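PDB 2VSD: CHIR AB1 from Gallus gallus, which probably serves as an Fc receptor of the chicken immune system, this chain being its antibody-binding immunoglobulin-type domain. Local coordinates for residues Leu3-Leu8 / Trp82-Asp88; Gln14-Leu18 / Glu91-Thr95; Trp34-Asn40 / Thr70-Gln76. All blocks are in the same frame, centred on the assembly; numbering follows the deposited sequence.

Contact 1: Leu3-Leu8 / Trp82-Asp88; sequences LPQPSL and WTSNQSD. Unlike the reference sequence in segment 3-8: Gln5 (reference Arg). Unlike the reference sequence in segment 82-88: Asn85 (reference Lys), Gln86 (reference Lys).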
loop_
_atom_site.group_PDB
_atom_site.type_symbol
_atom_site.label_atom_id
_atom_site.label_comp_id
_atom_site.label_asym_id
_atom_site.label_seq_id
_atom_site.Cartn_x
_atom_site.Cartn_y
_atom_site.Cartn_z
ATOM N N LEU A 3 2.193 -9.237 16.391
ATOM C CA LEU A 3 1.105 -8.599 15.591
ATOM C C LEU A 3 0.068 -9.636 15.082
ATOM O O LEU A 3 0.334 -10.366 14.127
ATOM C CB LEU A 3 1.705 -7.772 14.434
ATOM C CG LEU A 3 0.830 -6.577 14.059
ATOM C CD1 LEU A 3 1.575 -5.384 13.487
ATOM C CD2 LEU A 3 -0.149 -7.061 13.069
ATOM N N PRO A 4 -1.109 -9.710 15.736
ATOM C CA PRO A 4 -2.112 -10.715 15.354
ATOM C C PRO A 4 -2.707 -10.521 13.938
ATOM O O PRO A 4 -3.142 -9.422 13.597
ATOM C CB PRO A 4 -3.204 -10.539 16.411
ATOM C CG PRO A 4 -3.001 -9.169 16.950
ATOM C CD PRO A 4 -1.556 -8.891 16.878
ATOM N N GLN A 5 -2.706 -11.602 13.158
ATOM C CA GLN A 5 -3.297 -11.654 11.816
ATOM C C GLN A 5 -4.726 -11.114 11.839
ATOM O O GLN A 5 -5.525 -11.531 12.694
ATOM C CB GLN A 5 -3.280 -13.099 11.304
ATOM C CG GLN A 5 -3.844 -13.299 9.885
ATOM C CD GLN A 5 -4.099 -14.765 9.520
ATOM O OE1 GLN A 5 -4.327 -15.623 10.385
ATOM N NE2 GLN A 5 -4.072 -15.053 8.237
ATOM N N PRO A 6 -5.060 -10.182 10.912
ATOM C CA PRO A 6 -6.437 -9.692 10.883
ATOM C C PRO A 6 -7.362 -10.707 10.197
ATOM O O PRO A 6 -6.890 -11.631 9.557
ATOM C CB PRO A 6 -6.329 -8.395 10.067
ATOM C CG PRO A 6 -5.182 -8.660 9.103
ATOM C CD PRO A 6 -4.209 -9.536 9.879
ATOM N N SER A 7 -8.665 -10.524 10.331
ATOM C CA SER A 7 -9.611 -11.347 9.566
ATOM C C SER A 7 -10.601 -10.466 8.808
ATOM O O SER A 7 -10.933 -9.362 9.229
ATOM C CB SER A 7 -10.339 -12.319 10.501
ATOM O OG SER A 7 -11.148 -11.577 11.375
ATOM N N LEU A 8 -11.084 -10.975 7.687
ATOM C CA LEU A 8 -11.822 -10.148 6.734
ATOM C C LEU A 8 -13.171 -10.819 6.514
ATOM O O LEU A 8 -13.258 -12.062 6.384
ATOM C CB LEU A 8 -11.010 -10.036 5.436
ATOM C CG LEU A 8 -11.514 -9.174 4.265
ATOM C CD1 LEU A 8 -11.651 -7.704 4.637
ATOM C CD2 LEU A 8 -10.585 -9.400 3.032
ATOM N N TRP A 82 5.773 -2.226 12.688
ATOM C CA TRP A 82 5.260 -3.568 12.533
ATOM C C TRP A 82 4.172 -3.597 11.472
ATOM O O TRP A 82 3.383 -2.667 11.359
ATOM C CB TRP A 82 4.679 -4.074 13.865
ATOM C CG TRP A 82 5.720 -4.647 14.846
ATOM C CD1 TRP A 82 7.063 -4.857 14.610
ATOM C CD2 TRP A 82 5.471 -5.142 16.177
ATOM N NE1 TRP A 82 7.665 -5.410 15.728
ATOM C CE2 TRP A 82 6.715 -5.593 16.701
ATOM C CE3 TRP A 82 4.325 -5.224 16.987
ATOM C CZ2 TRP A 82 6.835 -6.139 17.989
ATOM C CZ3 TRP A 82 4.452 -5.756 18.282
ATOM C CH2 TRP A 82 5.700 -6.210 18.764
ATOM N N THR A 83 4.144 -4.692 10.728
ATOM C CA THR A 83 3.024 -4.989 9.816
ATOM C C THR A 83 2.467 -6.378 10.097
ATOM O O THR A 83 3.210 -7.289 10.480
ATOM C CB THR A 83 3.430 -4.859 8.318
ATOM O OG1 THR A 83 2.280 -5.109 7.493
ATOM C CG2 THR A 83 4.523 -5.827 7.945
ATOM N N SER A 84 1.162 -6.544 9.917
ATOM C CA SER A 84 0.555 -7.864 10.011
ATOM C C SER A 84 0.852 -8.664 8.760
ATOM O O SER A 84 1.298 -8.121 7.752
ATOM C CB SER A 84 -0.969 -7.771 10.199
ATOM O OG SER A 84 -1.618 -7.380 8.990
ATOM N N ASN A 85 0.581 -9.955 8.825
ATOM C CA ASN A 85 0.461 -10.739 7.602
ATOM C C ASN A 85 -0.908 -10.423 6.986
ATOM O O ASN A 85 -1.765 -9.824 7.647
ATOM C CB ASN A 85 0.567 -12.236 7.904
ATOM C CG ASN A 85 2.018 -12.700 8.067
ATOM O OD1 ASN A 85 2.907 -12.350 7.263
ATOM N ND2 ASN A 85 2.264 -13.493 9.102
ATOM N N GLN A 86 -1.081 -10.784 5.725
ATOM C CA GLN A 86 -2.412 -10.745 5.089
ATOM C C GLN A 86 -3.411 -11.604 5.846
ATOM O O GLN A 86 -3.066 -12.696 6.314
ATOM C CB GLN A 86 -2.332 -11.265 3.672
ATOM C CG GLN A 86 -1.590 -10.367 2.659
ATOM C CD GLN A 86 -2.247 -9.028 2.435
ATOM O OE1 GLN A 86 -3.345 -8.757 2.940
ATOM N NE2 GLN A 86 -1.560 -8.161 1.691
ATOM N N SER A 87 -4.646 -11.125 5.963
ATOM C CA SER A 87 -5.771 -11.974 6.368
ATOM C C SER A 87 -5.915 -13.218 5.451
ATOM O O SER A 87 -5.415 -13.249 4.321
ATOM C CB SER A 87 -7.057 -11.139 6.375
ATOM O OG SER A 87 -7.448 -10.826 5.035
ATOM N N ASP A 88 -6.624 -14.247 5.921
ATOM C CA ASP A 88 -7.073 -15.306 5.033
ATOM C C ASP A 88 -7.960 -14.632 3.966
ATOM O O ASP A 88 -8.617 -13.662 4.266
ATOM C CB ASP A 88 -7.908 -16.332 5.804
ATOM C CG ASP A 88 -7.054 -17.205 6.733
ATOM O OD1 ASP A 88 -5.831 -17.364 6.468
ATOM O OD2 ASP A 88 -7.636 -17.740 7.684
HETATM O O HOH W 1 -0.056 -11.205 11.409
HETATM O O HOH W 2 -7.241 -14.155 8.743
HETATM O O HOH W 3 -10.088 -13.403 6.596
#
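With CG turned opposite the backbone N (chi1 -179°) and the chain extended beyond it, Gln5 carries its amide over to the last strand, where NE2 donates to Gln86 O at 3.2 Å. The bond is nearly straight and uses a lone pair in the carbonyl plane, while the acceptor lies close to the plane of the Gln5 amide. NE2 also makes a weak bond to OD1 of Asp88, whose carboxylate stands almost perpendicular to that amide. Ser84 has its hydroxyl tucked between backbone N and carbonyl carbon (chi1 74°), which turns OG toward the Pro6 ring, 3.5 Å from its CD. The same OG donates to Asn85 O at 2.8 Å and accepts from the backbone N of Tyr75; a valine in its place would probably leave that N-H and the Asn85 carbonyl without these mates. Pro6 lays CD 3.3 Å from Asn85 O, and its own carbonyl O takes a CA-H contact from Ser87. Ser87 OG accepts from the backbone N of Cys73 and has CB of Leu8 beside it. At the other end Leu3 and Trp82 slide past each other in opposite directions, Leu3 CD1 modelled close to the Trp82 CB, though the exact position of this leucine, the first modelled residue, is doubtful. Three waters stand in for direct backbone pairing, joining Leu3 O to Asn85 N, Pro6 O to Asp88 N and Leu8 N to Asp88 O. Ser7 meanwhile pairs with His27, and Thr83 packs on Trp34 of the second subunit. Such a seam, the N-terminal segment running beside the last strand in roughly the same direction before joining the other sheet, belongs to the immunoglobulin beta-sandwich, where the A and G strands border one another.

Contact 2: Gln14-Leu18 / Glu91-Thr95; sequences QGVSL and ELVLT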
loop_
_atom_site.group_PDB
_atom_site.type_symbol
_atom_site.label_atom_id
_atom_site.label_comp_id
_atom_site.label_asym_id
_atom_site.label_seq_id
_atom_site.Cartn_x
_atom_site.Cartn_y
_atom_site.Cartn_z
ATOM N N GLN A 14 -23.135 -13.516 -1.343
ATOM C CA GLN A 14 -23.846 -14.321 -2.336
ATOM C C GLN A 14 -24.756 -13.471 -3.204
ATOM O O GLN A 14 -25.343 -12.506 -2.695
ATOM C CB GLN A 14 -24.669 -15.433 -1.678
ATOM C CG GLN A 14 -23.847 -16.338 -0.734
ATOM C CD GLN A 14 -22.878 -17.220 -1.482
ATOM O OE1 GLN A 14 -23.129 -17.576 -2.635
ATOM N NE2 GLN A 14 -21.747 -17.562 -0.839
ATOM N N GLY A 15 -24.843 -13.851 -4.479
ATOM C CA GLY A 15 -25.670 -13.176 -5.490
ATOM C C GLY A 15 -25.291 -11.707 -5.739
ATOM O O GLY A 15 -26.141 -10.898 -6.116
ATOM N N VAL A 16 -24.010 -11.383 -5.582
ATOM C CA VAL A 16 -23.548 -10.019 -5.807
ATOM C C VAL A 16 -23.445 -9.757 -7.306
ATOM O O VAL A 16 -22.915 -10.587 -8.060
ATOM C CB VAL A 16 -22.191 -9.735 -5.108
ATOM C CG1 VAL A 16 -21.709 -8.334 -5.459
ATOM C CG2 VAL A 16 -22.350 -9.887 -3.589
ATOM N N SER A 17 -23.954 -8.603 -7.734
ATOM C CA SER A 17 -23.991 -8.209 -9.139
ATOM C C SER A 17 -23.414 -6.826 -9.325
ATOM O O SER A 17 -23.346 -6.059 -8.370
ATOM C CB SER A 17 -25.460 -8.158 -9.571
ATOM O OG SER A 17 -26.064 -9.433 -9.354
ATOM N N LEU A 18 -23.056 -6.462 -10.556
ATOM C CA LEU A 18 -22.736 -5.053 -10.838
ATOM C C LEU A 18 -23.838 -4.134 -10.329
ATOM O O LEU A 18 -25.027 -4.417 -10.523
ATOM C CB LEU A 18 -22.568 -4.809 -12.348
ATOM C CG LEU A 18 -21.390 -5.419 -13.120
ATOM C CD1 LEU A 18 -21.053 -4.503 -14.318
ATOM C CD2 LEU A 18 -20.157 -5.657 -12.302
ATOM N N GLU A 91 -13.362 -14.255 -1.257
ATOM C CA GLU A 91 -13.534 -14.109 -2.693
ATOM C C GLU A 91 -14.854 -13.383 -3.010
ATOM O O GLU A 91 -15.927 -13.788 -2.508
ATOM C CB GLU A 91 -13.500 -15.489 -3.324
ATOM C CG GLU A 91 -13.297 -15.456 -4.841
ATOM C CD GLU A 91 -11.853 -15.245 -5.270
ATOM O OE1 GLU A 91 -10.928 -15.322 -4.427
ATOM O OE2 GLU A 91 -11.641 -15.059 -6.487
ATOM N N LEU A 92 -14.758 -12.295 -3.795
ATOM C CA LEU A 92 -15.959 -11.666 -4.421
ATOM C C LEU A 92 -16.243 -12.314 -5.779
ATOM O O LEU A 92 -15.414 -12.285 -6.709
ATOM C CB LEU A 92 -15.759 -10.147 -4.569
ATOM C CG LEU A 92 -16.948 -9.421 -5.211
ATOM C CD1 LEU A 92 -18.237 -9.630 -4.334
ATOM C CD2 LEU A 92 -16.582 -7.967 -5.322
ATOM N N VAL A 93 -17.419 -12.937 -5.877
ATOM C CA VAL A 93 -17.813 -13.680 -7.054
ATOM C C VAL A 93 -18.987 -12.927 -7.604
ATOM O O VAL A 93 -19.931 -12.678 -6.885
ATOM C CB VAL A 93 -18.293 -15.113 -6.684
ATOM C CG1 VAL A 93 -18.739 -15.851 -7.975
ATOM C CG2 VAL A 93 -17.188 -15.873 -5.950
ATOM N N LEU A 94 -18.935 -12.563 -8.877
ATOM C CA LEU A 94 -20.012 -11.749 -9.406
ATOM C C LEU A 94 -21.027 -12.596 -10.125
ATOM O O LEU A 94 -20.677 -13.452 -10.948
ATOM C CB LEU A 94 -19.472 -10.616 -10.291
ATOM C CG LEU A 94 -18.678 -9.593 -9.476
ATOM C CD1 LEU A 94 -18.103 -8.426 -10.293
ATOM C CD2 LEU A 94 -19.512 -9.046 -8.305
ATOM N N THR A 95 -22.269 -12.392 -9.693
ATOM C CA THR A 95 -23.479 -12.713 -10.425
ATOM C C THR A 95 -23.981 -14.134 -10.231
ATOM O O THR A 95 -24.838 -14.342 -9.362
ATOM C CB THR A 95 -23.364 -12.262 -11.884
ATOM O OG1 THR A 95 -24.131 -11.061 -12.030
ATOM C CG2 THR A 95 -23.839 -13.322 -12.820
HETATM O O HOH W 4 -21.751 -13.320 -4.892
HETATM O O HOH W 5 -23.195 -8.724 -12.266
#
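Val16 O is approached by two groups of the C-terminal segment: the backbone N of Thr95, modelled at 2.5 Å, doubtfully short for an N-H...O bond at the last modelled residue, and the CA-H of Leu94, whose CA lies 3.4 Å away. The Thr95 nitrogen stands nearly along the C=O axis of Val16, but its N-H is bent, with 141° at the hydrogen. On the preceding peptide, water 4 accepts from Val16 N and donates to Val93 O at 2.8 Å. A second water accepts from Leu18 N and pairs with Thr95 OG1. Although one direct backbone bond and two waters join them, the segments run at about a right angle, so 14-18 crosses the end of the chain without forming a strand pair with it. This is the A-B turn of the immunoglobulin sandwich, reached from strand 7-11 and leading into strand 21-27, lying against the end of the G strand. Beneath the polar links lies an apolar cluster. In Val16 a chi1 of 176° swings CG1 away from its own N and sets that methyl against two leucines, 3.7 Å from Leu94 CD2 and 3.9 Å from Leu92 CD1; the Val16 and Leu92 side chains cross at about a right angle. Leu94 reaches further with its other methyl, CD1 lying 4.0 Å from Leu18 CD2. Val62 touches Val16, Leu18 and Leu94 alike, while Leu94 also packs on Ala68, its side chain about 6 Å from a sugar of the attached glycan.

Contact 3: Trp34-Asn40 / Thr70-Gln76; sequences WVQLWLN and TYQCRYQ. With NAG (2-acetamido-2-deoxy-beta-D-glucopyranose), chain B.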
loop_
_atom_site.group_PDB
_atom_site.type_symbol
_atom_site.label_atom_id
_atom_site.label_comp_id
_atom_site.label_asym_id
_atom_site.label_seq_id
_atom_site.Cartn_x
_atom_site.Cartn_y
_atom_site.Cartn_z
ATOM N N TRP A 34 -3.021 1.847 10.282
ATOM C CA TRP A 34 -3.359 2.017 8.862
ATOM C C TRP A 34 -3.802 0.659 8.364
ATOM O O TRP A 34 -3.107 -0.311 8.570
ATOM C CB TRP A 34 -2.140 2.533 8.067
ATOM C CG TRP A 34 -2.074 4.021 8.114
ATOM C CD1 TRP A 34 -1.260 4.795 8.915
ATOM C CD2 TRP A 34 -2.891 4.934 7.376
ATOM N NE1 TRP A 34 -1.505 6.122 8.683
ATOM C CE2 TRP A 34 -2.519 6.240 7.773
ATOM C CE3 TRP A 34 -3.876 4.780 6.397
ATOM C CZ2 TRP A 34 -3.083 7.367 7.219
ATOM C CZ3 TRP A 34 -4.456 5.909 5.857
ATOM C CH2 TRP A 34 -4.058 7.189 6.266
ATOM N N VAL A 35 -4.980 0.592 7.747
ATOM C CA VAL A 35 -5.498 -0.706 7.308
ATOM C C VAL A 35 -5.508 -0.716 5.784
ATOM O O VAL A 35 -5.880 0.286 5.178
ATOM C CB VAL A 35 -6.903 -0.949 7.850
ATOM C CG1 VAL A 35 -7.360 -2.371 7.530
ATOM C CG2 VAL A 35 -6.937 -0.707 9.374
ATOM N N GLN A 36 -5.081 -1.826 5.182
ATOM C CA GLN A 36 -5.048 -1.924 3.720
ATOM C C GLN A 36 -5.999 -2.999 3.200
ATOM O O GLN A 36 -6.057 -4.101 3.772
ATOM C CB GLN A 36 -3.659 -2.318 3.290
ATOM C CG GLN A 36 -2.607 -1.292 3.704
ATOM C CD GLN A 36 -1.201 -1.658 3.296
ATOM O OE1 GLN A 36 -0.880 -2.827 3.035
ATOM N NE2 GLN A 36 -0.317 -0.643 3.277
ATOM N N LEU A 37 -6.669 -2.717 2.087
ATOM C CA LEU A 37 -7.418 -3.749 1.405
ATOM C C LEU A 37 -6.694 -4.065 0.107
ATOM O O LEU A 37 -6.486 -3.165 -0.711
ATOM C CB LEU A 37 -8.862 -3.304 1.107
ATOM C CG LEU A 37 -9.764 -4.407 0.495
ATOM C CD1 LEU A 37 -10.176 -5.467 1.550
ATOM C CD2 LEU A 37 -11.001 -3.751 -0.093
ATOM N N TRP A 38 -6.414 -5.351 -0.089
ATOM C CA TRP A 38 -5.651 -5.858 -1.233
ATOM C C TRP A 38 -6.577 -6.699 -2.077
ATOM O O TRP A 38 -7.426 -7.445 -1.531
ATOM C CB TRP A 38 -4.526 -6.757 -0.748
ATOM C CG TRP A 38 -3.426 -5.973 -0.117
ATOM C CD1 TRP A 38 -3.494 -5.254 1.047
ATOM C CD2 TRP A 38 -2.101 -5.811 -0.628
ATOM N NE1 TRP A 38 -2.250 -4.670 1.309
ATOM C CE2 TRP A 38 -1.391 -4.988 0.291
ATOM C CE3 TRP A 38 -1.430 -6.303 -1.764
ATOM C CZ2 TRP A 38 -0.053 -4.611 0.093
ATOM C CZ3 TRP A 38 -0.086 -5.946 -1.963
ATOM C CH2 TRP A 38 0.595 -5.098 -1.024
ATOM N N LEU A 39 -6.427 -6.569 -3.394
ATOM C CA LEU A 39 -7.217 -7.356 -4.359
ATOM C C LEU A 39 -6.251 -8.078 -5.300
ATOM O O LEU A 39 -5.418 -7.410 -5.949
ATOM C CB LEU A 39 -8.181 -6.430 -5.145
ATOM C CG LEU A 39 -8.867 -7.039 -6.384
ATOM C CD1 LEU A 39 -9.635 -8.350 -6.013
ATOM C CD2 LEU A 39 -9.829 -6.056 -7.060
ATOM N N ASN A 40 -6.327 -9.422 -5.354
ATOM C CA ASN A 40 -5.455 -10.207 -6.250
ATOM C C ASN A 40 -3.974 -9.889 -6.012
ATOM O O ASN A 40 -3.151 -9.869 -6.958
ATOM C CB ASN A 40 -5.793 -9.965 -7.731
ATOM C CG ASN A 40 -7.197 -10.406 -8.110
ATOM O OD1 ASN A 40 -7.914 -11.048 -7.325
ATOM N ND2 ASN A 40 -7.604 -9.996 -9.332
ATOM N N THR A 70 -9.824 -11.973 -5.336
ATOM C CA THR A 70 -9.415 -12.392 -3.994
ATOM C C THR A 70 -9.047 -11.193 -3.138
ATOM O O THR A 70 -8.052 -10.502 -3.420
ATOM C CB THR A 70 -8.236 -13.347 -4.054
ATOM O OG1 THR A 70 -8.550 -14.394 -4.958
ATOM C CG2 THR A 70 -7.966 -13.942 -2.632
ATOM N N TYR A 71 -9.878 -10.928 -2.136
ATOM C CA TYR A 71 -9.646 -9.827 -1.195
ATOM C C TYR A 71 -8.939 -10.266 0.084
ATOM O O TYR A 71 -9.249 -11.312 0.653
ATOM C CB TYR A 71 -10.943 -9.111 -0.843
ATOM C CG TYR A 71 -11.464 -8.259 -1.990
ATOM C CD1 TYR A 71 -12.285 -8.824 -2.986
ATOM C CD2 TYR A 71 -11.117 -6.911 -2.090
ATOM C CE1 TYR A 71 -12.779 -8.053 -4.041
ATOM C CE2 TYR A 71 -11.594 -6.124 -3.178
ATOM C CZ TYR A 71 -12.418 -6.715 -4.126
ATOM O OH TYR A 71 -12.879 -5.963 -5.190
ATOM N N GLN A 72 -8.002 -9.439 0.531
ATOM C CA GLN A 72 -7.300 -9.661 1.796
ATOM C C GLN A 72 -7.087 -8.346 2.483
ATOM O O GLN A 72 -7.094 -7.296 1.821
ATOM C CB GLN A 72 -5.944 -10.307 1.544
ATOM C CG GLN A 72 -6.022 -11.742 1.107
ATOM C CD GLN A 72 -4.694 -12.234 0.603
ATOM O OE1 GLN A 72 -4.212 -11.786 -0.435
ATOM N NE2 GLN A 72 -4.067 -13.134 1.355
ATOM N N CYS A 73 -6.846 -8.375 3.796
ATOM C CA CYS A 73 -6.480 -7.134 4.484
ATOM C C CYS A 73 -5.225 -7.322 5.342
ATOM O O CYS A 73 -4.895 -8.458 5.715
ATOM C CB CYS A 73 -7.670 -6.514 5.257
ATOM S SG CYS A 73 -8.232 -7.413 6.738
ATOM N N ARG A 74 -4.535 -6.200 5.584
ATOM C CA ARG A 74 -3.227 -6.132 6.229
ATOM C C ARG A 74 -3.289 -4.861 7.059
ATOM O O ARG A 74 -3.929 -3.883 6.653
ATOM C CB ARG A 74 -2.198 -5.955 5.106
ATOM C CG ARG A 74 -0.772 -5.932 5.450
ATOM C CD ARG A 74 -0.041 -6.017 4.154
ATOM N NE ARG A 74 1.403 -5.962 4.301
ATOM C CZ ARG A 74 2.183 -4.991 3.854
ATOM N NH1 ARG A 74 1.690 -3.914 3.242
ATOM N NH2 ARG A 74 3.485 -5.089 4.067
ATOM N N TYR A 75 -2.627 -4.820 8.210
ATOM C CA TYR A 75 -2.553 -3.541 8.945
ATOM C C TYR A 75 -1.149 -3.278 9.460
ATOM O O TYR A 75 -0.356 -4.211 9.548
ATOM C CB TYR A 75 -3.604 -3.426 10.058
ATOM C CG TYR A 75 -3.412 -4.368 11.217
ATOM C CD1 TYR A 75 -3.874 -5.686 11.155
ATOM C CD2 TYR A 75 -2.806 -3.934 12.400
ATOM C CE1 TYR A 75 -3.708 -6.571 12.230
ATOM C CE2 TYR A 75 -2.632 -4.809 13.485
ATOM C CZ TYR A 75 -3.082 -6.128 13.390
ATOM O OH TYR A 75 -2.934 -7.022 14.451
ATOM N N GLN A 76 -0.867 -1.995 9.720
ATOM C CA GLN A 76 0.477 -1.509 10.025
ATOM C C GLN A 76 0.448 -0.403 11.062
ATOM O O GLN A 76 -0.454 0.447 11.091
ATOM C CB GLN A 76 1.180 -0.958 8.762
ATOM C CG GLN A 76 1.301 -1.915 7.597
ATOM C CD GLN A 76 2.170 -1.350 6.475
ATOM O OE1 GLN A 76 2.043 -0.175 6.103
ATOM N NE2 GLN A 76 3.055 -2.181 5.944
HETATM C C1 NAG B . -8.915 -10.341 -9.854
HETATM C C2 NAG B . -9.141 -9.408 -11.052
HETATM C C3 NAG B . -10.380 -9.779 -11.903
HETATM C C4 NAG B . -10.475 -11.294 -12.120
HETATM C C5 NAG B . -10.216 -12.041 -10.797
HETATM C C6 NAG B . -10.235 -13.576 -10.897
HETATM C C7 NAG B . -8.220 -7.131 -10.712
HETATM C C8 NAG B . -6.882 -7.673 -11.012
HETATM N N2 NAG B . -9.252 -7.994 -10.659
HETATM O O3 NAG B . -10.311 -9.069 -13.142
HETATM O O4 NAG B . -11.763 -11.736 -12.520
HETATM O O5 NAG B . -8.939 -11.676 -10.287
HETATM O O6 NAG B . -9.321 -13.973 -11.920
HETATM O O7 NAG B . -8.283 -5.902 -10.460
HETATM O O HOH W 6 2.646 0.403 3.613
HETATM O O HOH W 7 -8.110 -14.048 -8.012
#
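Strands 34-39 and 70-76 run antiparallel, their axes 4.6 Å apart at closest approach and their directions 156° apart, and Trp34, Gln36 and Trp38 form the hydrogen-bonded pairs with Gln76, Arg74 and Gln72. On the face bearing these residues Gln36 OE1 is gripped twice. Arg74 NH1 donates at 2.8 Å, with OE1 at the edge of the guanidinium; Trp38 NE1 donates at 2.9 Å from above the carbonyl plane, OE1 lying in the plane of the indole. Arg74 stays extended from CG to NE alongside Gln36, and its NH1 goes on to a salt bridge with Asp46 of the second subunit. The reverse face is mostly apolar. A trans first torsion, 168°, carries the Leu39 branch across to Tyr71, setting CD1 over one face of the ring, 3.8 Å from the centroid, in a CH-pi contact, and Leu37 CD2 comes obliquely to CD2 of the same ring. Tyr71 OH bonds to Asp67 O, the tyrosine corner of this fold, and nearby Cys73 makes the intersheet disulfide with Cys26. Past the strand end Asn40 OD1 accepts Thr70 N almost straight, at 2.9 Å, while its ND2 carries the N-acetylglucosamine. Two donors on one buried oxygen probably fix the rotation of the Gln36 amide, and Asp46 of the second subunit likely offsets the arginine charge within the dimer interface.

How the contacts relate
Contact 3 is the buried core pairing of the four-stranded sheet, its centre about 5 Å from that of the chain, whereas contacts 1 and 2 are only partly buried and lie on opposite sides of the chain's centre, with their own centres about 25 Å apart. Both of these draw on strand 81-92, the sheet neighbour of strand 69-78, and both touch contact 3: Tyr75 OH meets Pro4 O, and Thr70 OG1 meets Glu91 OE1. Direct backbone ladders dominate contact 3, while the two peripheral contacts rely heavily on bridging waters. Contacts 1 and 3 also reach the second subunit; contact 2 instead gathers valine and leucine side chains near the glycosylated end.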